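PDB 6LZI: DNA mismatch repair protein MutL from Aquifex aeolicus, which probably binds and hydrolyses ATP through its N-terminal Bergerat-fold domain as part of DNA mismatch repair. Local coordinates for residues S15-E25 and E159-Y170; A171-F179 and L191-V200. One frame throughout, in Å; residues are numbered along the deposited sequence.

Contact 1: S15-E25 and E159-Y170; sequences SPVDVVKELVE and ERRKVLELIKEY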
loop_
_atom_site.group_PDB
_atom_site.type_symbol
_atom_site.label_atom_id
_atom_site.label_comp_id
_atom_site.label_asym_id
_atom_site.label_seq_id
_atom_site.Cartn_x
_atom_site.Cartn_y
_atom_site.Cartn_z
ATOM N N SER A 15 2.065 13.598 4.931
ATOM C CA SER A 15 3.427 13.147 4.673
ATOM C C SER A 15 3.410 12.247 3.456
ATOM O O SER A 15 2.345 11.834 2.981
ATOM C CB SER A 15 4.050 12.426 5.895
ATOM O OG SER A 15 3.553 11.127 6.140
ATOM N N PRO A 16 4.571 11.915 2.930
ATOM C CA PRO A 16 4.625 11.029 1.746
ATOM C C PRO A 16 3.890 9.710 1.905
ATOM O O PRO A 16 3.280 9.284 0.937
ATOM C CB PRO A 16 6.133 10.796 1.522
ATOM C CG PRO A 16 6.745 12.170 2.075
ATOM C CD PRO A 16 5.893 12.488 3.316
ATOM N N VAL A 17 3.904 9.055 3.071
ATOM C CA VAL A 17 3.210 7.773 3.163
ATOM C C VAL A 17 1.725 7.941 2.869
ATOM O O VAL A 17 1.084 7.038 2.296
ATOM C CB VAL A 17 3.477 7.144 4.548
ATOM C CG1 VAL A 17 2.680 7.815 5.613
ATOM C CG2 VAL A 17 3.182 5.585 4.511
ATOM N N ASP A 18 1.159 9.088 3.205
ATOM C CA ASP A 18 -0.279 9.261 2.996
ATOM C C ASP A 18 -0.583 9.323 1.512
ATOM O O ASP A 18 -1.652 8.895 1.059
ATOM C CB ASP A 18 -0.787 10.539 3.644
ATOM C CG ASP A 18 -0.630 10.536 5.141
ATOM O OD1 ASP A 18 -0.851 9.471 5.780
ATOM O OD2 ASP A 18 -0.239 11.595 5.697
ATOM N N VAL A 19 0.321 9.965 0.765
ATOM C CA VAL A 19 0.226 9.990 -0.678
ATOM C C VAL A 19 0.300 8.576 -1.262
ATOM O O VAL A 19 -0.508 8.203 -2.131
ATOM C CB VAL A 19 1.315 10.868 -1.268
ATOM C CG1 VAL A 19 1.188 10.788 -2.816
ATOM C CG2 VAL A 19 1.166 12.286 -0.775
ATOM N N VAL A 20 1.310 7.803 -0.860
ATOM C CA VAL A 20 1.469 6.452 -1.390
ATOM C C VAL A 20 0.217 5.653 -1.111
ATOM O O VAL A 20 -0.288 4.952 -1.968
ATOM C CB VAL A 20 2.662 5.777 -0.717
ATOM C CG1 VAL A 20 2.842 4.324 -1.169
ATOM C CG2 VAL A 20 3.925 6.556 -1.049
ATOM N N LYS A 21 -0.363 5.874 0.070
ATOM C CA LYS A 21 -1.532 5.086 0.446
ATOM C C LYS A 21 -2.667 5.352 -0.538
ATOM O O LYS A 21 -3.333 4.413 -1.067
ATOM C CB LYS A 21 -1.960 5.471 1.874
ATOM C CG LYS A 21 -3.219 4.746 2.343
ATOM C CD LYS A 21 -4.464 5.593 2.086
ATOM C CE LYS A 21 -5.638 5.086 2.861
ATOM N NZ LYS A 21 -6.836 5.842 2.413
ATOM N N GLU A 22 -2.947 6.637 -0.752
ATOM C CA GLU A 22 -4.059 7.007 -1.621
ATOM C C GLU A 22 -3.799 6.533 -3.006
ATOM O O GLU A 22 -4.717 6.014 -3.643
ATOM C CB GLU A 22 -4.324 8.491 -1.632
ATOM C CG GLU A 22 -4.639 9.016 -0.245
ATOM C CD GLU A 22 -5.985 8.528 0.280
ATOM O OE1 GLU A 22 -6.208 8.509 1.522
ATOM O OE2 GLU A 22 -6.824 8.109 -0.526
ATOM N N LEU A 23 -2.536 6.644 -3.484
ATOM C CA LEU A 23 -2.325 6.189 -4.864
ATOM C C LEU A 23 -2.469 4.668 -4.991
ATOM O O LEU A 23 -3.092 4.183 -5.933
ATOM C CB LEU A 23 -0.950 6.655 -5.397
ATOM C CG LEU A 23 -0.965 8.192 -5.395
ATOM C CD1 LEU A 23 0.499 8.640 -5.847
ATOM C CD2 LEU A 23 -2.009 8.908 -6.180
ATOM N N VAL A 24 -1.885 3.893 -4.062
ATOM C CA VAL A 24 -1.932 2.445 -4.227
ATOM C C VAL A 24 -3.365 1.983 -4.022
ATOM O O VAL A 24 -3.842 1.072 -4.692
ATOM C CB VAL A 24 -0.973 1.812 -3.202
ATOM C CG1 VAL A 24 -1.202 0.345 -3.079
ATOM C CG2 VAL A 24 0.543 2.155 -3.575
ATOM N N GLU A 25 -4.091 2.646 -3.127
ATOM C CA GLU A 25 -5.514 2.309 -3.007
ATOM C C GLU A 25 -6.226 2.480 -4.345
ATOM O O GLU A 25 -7.024 1.605 -4.731
ATOM C CB GLU A 25 -6.184 3.149 -1.900
ATOM C CG GLU A 25 -7.699 2.936 -1.794
ATOM C CD GLU A 25 -8.303 3.689 -0.611
ATOM O OE1 GLU A 25 -9.218 4.565 -0.767
ATOM O OE2 GLU A 25 -7.888 3.355 0.507
ATOM N N GLU A 159 10.763 8.507 6.780
ATOM C CA GLU A 159 9.680 8.471 5.801
ATOM C C GLU A 159 9.775 7.240 4.956
ATOM O O GLU A 159 8.749 6.676 4.578
ATOM C CB GLU A 159 9.717 9.685 4.888
ATOM C CG GLU A 159 8.809 10.813 5.297
ATOM C CD GLU A 159 7.391 10.336 5.660
ATOM O OE1 GLU A 159 6.591 9.774 4.831
ATOM O OE2 GLU A 159 7.096 10.583 6.817
ATOM N N ARG A 160 11.007 6.808 4.667
ATOM C CA ARG A 160 11.206 5.612 3.854
ATOM C C ARG A 160 10.604 4.390 4.526
ATOM O O ARG A 160 9.851 3.615 3.907
ATOM C CB ARG A 160 12.691 5.373 3.645
ATOM C CG ARG A 160 13.416 6.348 2.700
ATOM C CD ARG A 160 14.952 6.390 2.995
ATOM N NE ARG A 160 15.610 7.413 2.175
ATOM C CZ ARG A 160 16.791 7.963 2.433
ATOM N NH1 ARG A 160 17.498 7.591 3.500
ATOM N NH2 ARG A 160 17.261 8.904 1.617
ATOM N N ARG A 161 10.871 4.239 5.827
ATOM C CA ARG A 161 10.416 3.038 6.509
ATOM C C ARG A 161 8.893 3.005 6.590
ATOM O O ARG A 161 8.289 1.925 6.471
ATOM C CB ARG A 161 11.099 2.947 7.893
ATOM C CG ARG A 161 12.625 2.625 7.871
ATOM C CD ARG A 161 13.256 2.615 9.298
ATOM N NE ARG A 161 12.264 2.919 10.341
ATOM C CZ ARG A 161 12.206 4.064 11.021
ATOM N NH1 ARG A 161 13.100 5.019 10.796
ATOM N NH2 ARG A 161 11.261 4.252 11.936
ATOM N N LYS A 162 8.251 4.175 6.702
ATOM C CA LYS A 162 6.793 4.192 6.776
ATOM C C LYS A 162 6.188 3.731 5.463
ATOM O O LYS A 162 5.237 2.967 5.469
ATOM C CB LYS A 162 6.267 5.578 7.140
ATOM C CG LYS A 162 6.640 6.028 8.530
ATOM C CD LYS A 162 6.725 7.553 8.607
ATOM C CE LYS A 162 5.371 8.245 8.467
ATOM N NZ LYS A 162 5.447 9.797 8.575
ATOM N N VAL A 163 6.811 4.098 4.338
ATOM C CA VAL A 163 6.350 3.679 3.026
ATOM C C VAL A 163 6.633 2.198 2.829
ATOM O O VAL A 163 5.785 1.458 2.315
ATOM C CB VAL A 163 7.022 4.525 1.910
ATOM C CG1 VAL A 163 6.781 3.850 0.524
ATOM C CG2 VAL A 163 6.467 5.892 1.899
ATOM N N LEU A 164 7.773 1.728 3.326
ATOM C CA LEU A 164 8.085 0.295 3.260
ATOM C C LEU A 164 7.064 -0.538 4.024
ATOM O O LEU A 164 6.528 -1.525 3.471
ATOM C CB LEU A 164 9.488 0.016 3.785
ATOM C CG LEU A 164 9.909 -1.473 3.723
ATOM C CD1 LEU A 164 9.761 -2.022 2.351
ATOM C CD2 LEU A 164 11.384 -1.577 4.179
ATOM N N GLU A 165 6.739 -0.113 5.272
ATOM C CA GLU A 165 5.710 -0.802 6.065
ATOM C C GLU A 165 4.332 -0.766 5.400
ATOM O O GLU A 165 3.605 -1.766 5.403
ATOM C CB GLU A 165 5.575 -0.176 7.466
ATOM C CG GLU A 165 6.663 -0.620 8.471
ATOM C CD GLU A 165 6.865 -2.137 8.462
ATOM O OE1 GLU A 165 7.970 -2.607 8.078
ATOM O OE2 GLU A 165 5.891 -2.859 8.790
ATOM N N LEU A 166 3.929 0.389 4.870
ATOM C CA LEU A 166 2.663 0.481 4.139
ATOM C C LEU A 166 2.593 -0.487 2.976
ATOM O O LEU A 166 1.558 -1.108 2.755
ATOM C CB LEU A 166 2.448 1.914 3.632
ATOM C CG LEU A 166 1.179 2.102 2.804
ATOM C CD1 LEU A 166 -0.063 2.084 3.740
ATOM C CD2 LEU A 166 1.225 3.377 1.915
ATOM N N ILE A 167 3.651 -0.571 2.163
ATOM C CA ILE A 167 3.566 -1.474 0.996
ATOM C C ILE A 167 3.528 -2.929 1.456
ATOM O O ILE A 167 2.801 -3.747 0.895
ATOM C CB ILE A 167 4.729 -1.242 0.015
ATOM C CG1 ILE A 167 4.716 0.211 -0.491
ATOM C CG2 ILE A 167 4.602 -2.309 -1.119
ATOM C CD1 ILE A 167 3.401 0.653 -1.185
ATOM N N LYS A 168 4.246 -3.256 2.543
ATOM C CA LYS A 168 4.127 -4.598 3.104
ATOM C C LYS A 168 2.701 -4.884 3.512
ATOM O O LYS A 168 2.191 -5.986 3.283
ATOM C CB LYS A 168 5.076 -4.776 4.299
ATOM C CG LYS A 168 6.526 -4.846 3.853
ATOM C CD LYS A 168 7.472 -4.919 5.059
ATOM C CE LYS A 168 8.934 -4.942 4.497
ATOM N NZ LYS A 168 9.913 -5.362 5.535
ATOM N N GLU A 169 2.038 -3.885 4.088
ATOM C CA GLU A 169 0.668 -4.076 4.569
ATOM C C GLU A 169 -0.296 -4.339 3.430
ATOM O O GLU A 169 -1.153 -5.227 3.521
ATOM C CB GLU A 169 0.289 -2.844 5.358
ATOM C CG GLU A 169 -1.127 -2.669 5.801
ATOM C CD GLU A 169 -1.204 -1.420 6.678
ATOM O OE1 GLU A 169 -1.667 -0.372 6.164
ATOM O OE2 GLU A 169 -0.746 -1.494 7.844
ATOM N N TYR A 170 -0.177 -3.581 2.348
ATOM C CA TYR A 170 -0.959 -3.882 1.148
ATOM C C TYR A 170 -0.552 -5.229 0.527
ATOM O O TYR A 170 -1.386 -5.982 -0.011
ATOM C CB TYR A 170 -0.701 -2.798 0.104
ATOM C CG TYR A 170 -1.471 -1.540 0.316
ATOM C CD1 TYR A 170 -2.801 -1.531 0.163
ATOM C CD2 TYR A 170 -0.827 -0.331 0.585
ATOM C CE1 TYR A 170 -3.525 -0.395 0.303
ATOM C CE2 TYR A 170 -1.557 0.856 0.730
ATOM C CZ TYR A 170 -2.919 0.783 0.598
ATOM O OH TYR A 170 -3.723 1.907 0.668
HETATM O O HOH W 1 -6.629 1.096 0.984
#
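Val17 pushes into the 159-170 helix as a knob among Glu159, Lys162, Val163 and Leu166. Its CG2, anti to the backbone N, lies 3.5 Å from Lys162 O. One turn on, Val20 CG1 meets Leu166 CD2 at 3.6 Å, and its CG2 touches Val163 CG2. Val24 CG1 then sits over the centre of the Tyr170 ring, a CH-pi contact 3.7 Å from the centroid and 10° off the normal. The methyl CD2 of Leu166 lies at the edge of that ring, and Tyr170 OH shares a water with Glu25 OE2. At the other end the Val17 amide, in the first turn of its helix, donates to Glu159 OE1 (3.3 Å), nearly along the C-O bond. Lys162 NZ gives Ser15 OG a weak bond. The helices run nearly parallel, 24° apart with axes 9.1 Å from each other. Glu25, whose side chain lies close to the bound magnesium ion and ADP, places this packing beside the nucleotide site. The pair belongs to the helical layer that covers the sheet in the Bergerat (GHKL) ATPase fold: Val20 rests on Ile47 of strand 46-51, Val163 and Ile167 on strand 178-183, and Leu23 faces helix 91-96.

Contact 2: A171-F179 and L191-V200; sequences ALTNPEVEF and LKKSSLKERV
The guanidinium of Arg199 is sandwiched between Pro175 CA, 3.6 Å above one face, and Leu191 CB on the opposite face. Backbone carbonyls line its edge: Arg199 NH1 donates to Ala171 O at 3.0 Å, and Arg199 NH2 to Val177 O at 2.8 Å. NH2 also binds Lys192 O, which lies in the guanidinium plane although the donor stands well above the carbonyl's own plane. Bends at chi2 (55°) and chi3 (64°) fold the arginine back from helix 196-204 to these acceptors. The Phe179 ring meets the guanidinium with its edge, Phe179 CD2 3.7 Å from Arg199 NH1 and the two planes 80° apart; Ala171 N lies over one ring face. Phe179 and Leu191 form an antiparallel hydrogen-bonded pair, after which Ser194 N donates to Pro175 O. Glu178 and Lys192 run side by side into a salt bridge, Glu178 OE1 to Lys192 NZ 3.0 Å. A capping box of Ser195 and Glu198 starts the helix, and Leu172 CD2 packs on Val200 CG2. With its charge buried, Arg199 ties the end of helix 156-173, the turn 174-177 and the chain after strand 186-191 together through main-chain oxygens, whose combined dipoles would be expected to stabilise the cation.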
loop_
_atom_site.group_PDB
_atom_site.type_symbol
_atom_site.label_atom_id
_atom_site.label_comp_id
_atom_site.label_asym_id
_atom_site.label_seq_id
_atom_site.Cartn_x
_atom_site.Cartn_y
_atom_site.Cartn_z
ATOM N N ALA A 171 0.730 -5.540 0.549
ATOM C CA ALA A 171 1.059 -6.831 -0.029
ATOM C C ALA A 171 0.488 -7.988 0.791
ATOM O O ALA A 171 0.151 -9.048 0.220
ATOM C CB ALA A 171 2.559 -7.088 -0.124
ATOM N N LEU A 172 0.389 -7.805 2.102
ATOM C CA LEU A 172 -0.150 -8.896 2.905
ATOM C C LEU A 172 -1.632 -9.177 2.672
ATOM O O LEU A 172 -2.071 -10.299 2.995
ATOM C CB LEU A 172 0.115 -8.622 4.381
ATOM C CG LEU A 172 1.603 -8.848 4.797
ATOM C CD1 LEU A 172 1.958 -8.160 6.160
ATOM C CD2 LEU A 172 2.056 -10.304 4.834
ATOM N N THR A 173 -2.421 -8.231 2.150
ATOM C CA THR A 173 -3.825 -8.501 1.869
ATOM C C THR A 173 -4.117 -8.610 0.393
ATOM O O THR A 173 -5.275 -8.702 0.013
ATOM C CB THR A 173 -4.708 -7.409 2.456
ATOM O OG1 THR A 173 -4.221 -6.112 2.080
ATOM C CG2 THR A 173 -4.618 -7.548 3.958
ATOM N N ASN A 174 -3.093 -8.549 -0.436
ATOM C CA ASN A 174 -3.281 -8.611 -1.869
ATOM C C ASN A 174 -2.293 -9.572 -2.475
ATOM O O ASN A 174 -1.390 -9.154 -3.203
ATOM C CB ASN A 174 -3.115 -7.211 -2.455
ATOM C CG ASN A 174 -4.277 -6.316 -2.107
ATOM O OD1 ASN A 174 -5.334 -6.403 -2.738
ATOM N ND2 ASN A 174 -4.099 -5.457 -1.064
ATOM N N PRO A 175 -2.392 -10.859 -2.144
ATOM C CA PRO A 175 -1.345 -11.771 -2.582
ATOM C C PRO A 175 -1.407 -12.015 -4.068
ATOM O O PRO A 175 -0.416 -12.464 -4.599
ATOM C CB PRO A 175 -1.607 -13.054 -1.754
ATOM C CG PRO A 175 -2.998 -13.009 -1.513
ATOM C CD PRO A 175 -3.329 -11.555 -1.230
ATOM N N GLU A 176 -2.536 -11.720 -4.735
ATOM C CA GLU A 176 -2.686 -11.893 -6.174
ATOM C C GLU A 176 -2.025 -10.734 -6.935
ATOM O O GLU A 176 -1.928 -10.782 -8.172
ATOM C CB GLU A 176 -4.166 -12.006 -6.498
ATOM C CG GLU A 176 -4.964 -10.673 -6.381
ATOM C CD GLU A 176 -5.460 -10.253 -4.978
ATOM O OE1 GLU A 176 -5.086 -10.826 -3.919
ATOM O OE2 GLU A 176 -6.283 -9.290 -4.953
ATOM N N VAL A 177 -1.493 -9.737 -6.218
ATOM C CA VAL A 177 -0.969 -8.514 -6.827
ATOM C C VAL A 177 0.540 -8.488 -6.680
ATOM O O VAL A 177 1.071 -8.815 -5.625
ATOM C CB VAL A 177 -1.589 -7.259 -6.192
ATOM C CG1 VAL A 177 -1.010 -5.934 -6.810
ATOM C CG2 VAL A 177 -3.103 -7.334 -6.478
ATOM N N GLU A 178 1.220 -8.081 -7.737
ATOM C CA GLU A 178 2.652 -7.879 -7.622
ATOM C C GLU A 178 2.916 -6.482 -7.108
ATOM O O GLU A 178 2.255 -5.529 -7.511
ATOM C CB GLU A 178 3.321 -8.116 -8.988
ATOM C CG GLU A 178 4.829 -7.836 -8.995
ATOM C CD GLU A 178 5.401 -8.218 -10.329
ATOM O OE1 GLU A 178 6.448 -7.678 -10.704
ATOM O OE2 GLU A 178 4.798 -9.083 -10.994
ATOM N N PHE A 179 3.886 -6.363 -6.207
ATOM C CA PHE A 179 4.297 -5.067 -5.707
ATOM C C PHE A 179 5.795 -4.917 -5.862
ATOM O O PHE A 179 6.560 -5.809 -5.500
ATOM C CB PHE A 179 3.952 -4.900 -4.204
ATOM C CG PHE A 179 2.507 -4.827 -3.946
ATOM C CD1 PHE A 179 1.849 -3.609 -3.946
ATOM C CD2 PHE A 179 1.778 -6.003 -3.654
ATOM C CE1 PHE A 179 0.505 -3.536 -3.715
ATOM C CE2 PHE A 179 0.427 -5.935 -3.472
ATOM C CZ PHE A 179 -0.185 -4.719 -3.507
ATOM N N LEU A 191 7.697 -8.257 -4.654
ATOM C CA LEU A 191 6.824 -9.371 -4.299
ATOM C C LEU A 191 6.028 -9.799 -5.519
ATOM O O LEU A 191 5.273 -9.003 -6.055
ATOM C CB LEU A 191 5.872 -8.943 -3.182
ATOM C CG LEU A 191 6.747 -8.676 -1.955
ATOM C CD1 LEU A 191 5.922 -7.951 -0.938
ATOM C CD2 LEU A 191 7.259 -10.004 -1.395
ATOM N N LYS A 192 6.191 -11.063 -5.957
ATOM C CA LYS A 192 5.403 -11.560 -7.069
ATOM C C LYS A 192 4.145 -12.233 -6.560
ATOM O O LYS A 192 4.025 -12.578 -5.376
ATOM C CB LYS A 192 6.228 -12.530 -7.896
ATOM C CG LYS A 192 7.523 -11.751 -8.237
ATOM C CD LYS A 192 7.341 -10.889 -9.412
ATOM C CE LYS A 192 8.670 -10.816 -10.191
ATOM N NZ LYS A 192 8.672 -9.665 -11.129
ATOM N N LYS A 193 3.207 -12.360 -7.479
ATOM C CA LYS A 193 1.928 -13.040 -7.225
ATOM C C LYS A 193 2.144 -14.429 -6.617
ATOM O O LYS A 193 3.016 -15.200 -7.063
ATOM C CB LYS A 193 1.207 -13.125 -8.578
ATOM C CG LYS A 193 -0.146 -13.880 -8.549
ATOM C CD LYS A 193 -0.669 -14.109 -10.003
ATOM C CE LYS A 193 -2.024 -14.883 -10.066
ATOM N NZ LYS A 193 -2.418 -15.515 -8.746
ATOM N N SER A 194 1.339 -14.783 -5.583
ATOM C CA SER A 194 1.498 -16.098 -4.961
ATOM C C SER A 194 0.319 -16.384 -4.041
ATOM O O SER A 194 -0.650 -15.620 -3.983
ATOM C CB SER A 194 2.816 -16.189 -4.193
ATOM O OG SER A 194 2.711 -15.368 -3.045
ATOM N N SER A 195 0.397 -17.518 -3.347
ATOM C CA SER A 195 -0.621 -17.842 -2.393
ATOM C C SER A 195 -0.427 -16.924 -1.199
ATOM O O SER A 195 0.605 -16.248 -1.076
ATOM C CB SER A 195 -0.504 -19.288 -1.947
ATOM O OG SER A 195 0.623 -19.406 -1.098
ATOM N N LEU A 196 -1.424 -16.872 -0.357
ATOM C CA LEU A 196 -1.306 -15.999 0.818
ATOM C C LEU A 196 -0.143 -16.435 1.703
ATOM O O LEU A 196 0.660 -15.596 2.156
ATOM C CB LEU A 196 -2.607 -15.945 1.624
ATOM C CG LEU A 196 -2.649 -15.084 2.901
ATOM C CD1 LEU A 196 -2.295 -13.662 2.630
ATOM C CD2 LEU A 196 -4.004 -15.183 3.625
ATOM N N LYS A 197 -0.055 -17.743 1.991
ATOM C CA LYS A 197 1.025 -18.226 2.849
ATOM C C LYS A 197 2.397 -17.946 2.242
ATOM O O LYS A 197 3.312 -17.514 2.953
ATOM C CB LYS A 197 0.849 -19.728 3.140
ATOM C CG LYS A 197 1.823 -20.188 4.223
ATOM C CD LYS A 197 1.578 -21.637 4.546
ATOM C CE LYS A 197 2.124 -21.946 5.887
ATOM N NZ LYS A 197 3.428 -22.421 5.489
ATOM N N GLU A 198 2.546 -18.141 0.927
ATOM C CA GLU A 198 3.793 -17.776 0.249
ATOM C C GLU A 198 4.079 -16.287 0.384
ATOM O O GLU A 198 5.245 -15.887 0.574
ATOM C CB GLU A 198 3.753 -18.146 -1.228
ATOM C CG GLU A 198 3.860 -19.614 -1.430
ATOM C CD GLU A 198 3.168 -20.088 -2.696
ATOM O OE1 GLU A 198 2.641 -19.257 -3.492
ATOM O OE2 GLU A 198 3.156 -21.325 -2.894
ATOM N N ARG A 199 3.015 -15.458 0.316
ATOM C CA ARG A 199 3.178 -14.008 0.374
ATOM C C ARG A 199 3.580 -13.562 1.784
ATOM O O ARG A 199 4.489 -12.734 1.948
ATOM C CB ARG A 199 1.873 -13.347 -0.072
ATOM C CG ARG A 199 1.761 -11.827 0.170
ATOM C CD ARG A 199 2.941 -11.066 -0.464
ATOM N NE ARG A 199 2.931 -11.219 -1.917
ATOM C CZ ARG A 199 2.233 -10.485 -2.768
ATOM N NH1 ARG A 199 1.399 -9.487 -2.427
ATOM N NH2 ARG A 199 2.427 -10.716 -4.058
ATOM N N VAL A 200 2.975 -14.153 2.808
ATOM C CA VAL A 200 3.424 -13.879 4.168
ATOM C C VAL A 200 4.891 -14.198 4.327
ATOM O O VAL A 200 5.634 -13.441 4.948
ATOM C CB VAL A 200 2.567 -14.666 5.171
ATOM C CG1 VAL A 200 3.102 -14.465 6.558
ATOM C CG2 VAL A 200 1.199 -14.031 5.102
HETATM O O HOH W 2 3.727 -11.517 -10.234
#

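In the fold
Both contacts use helix 156-173, contact 1 along its length and contact 2 at its C-terminal end, with centres about 17 Å apart. Contact 1 lies near the middle of the chain, beside the nucleotide, and joins two helices on the sheet mainly through aliphatic side chains, with polar groups at the ends. Contact 2 is more peripheral: it closes the hairpin of edge strand 186-191 and leads into helix 196-204, which packs on the second sheet, so backbone carbonyls and one buried arginine do most of the work, and its Glu178-Lys192 salt bridge lies toward the surface. Phe179 connects them, packing against Ile167, Tyr170 and Val24 of contact 1.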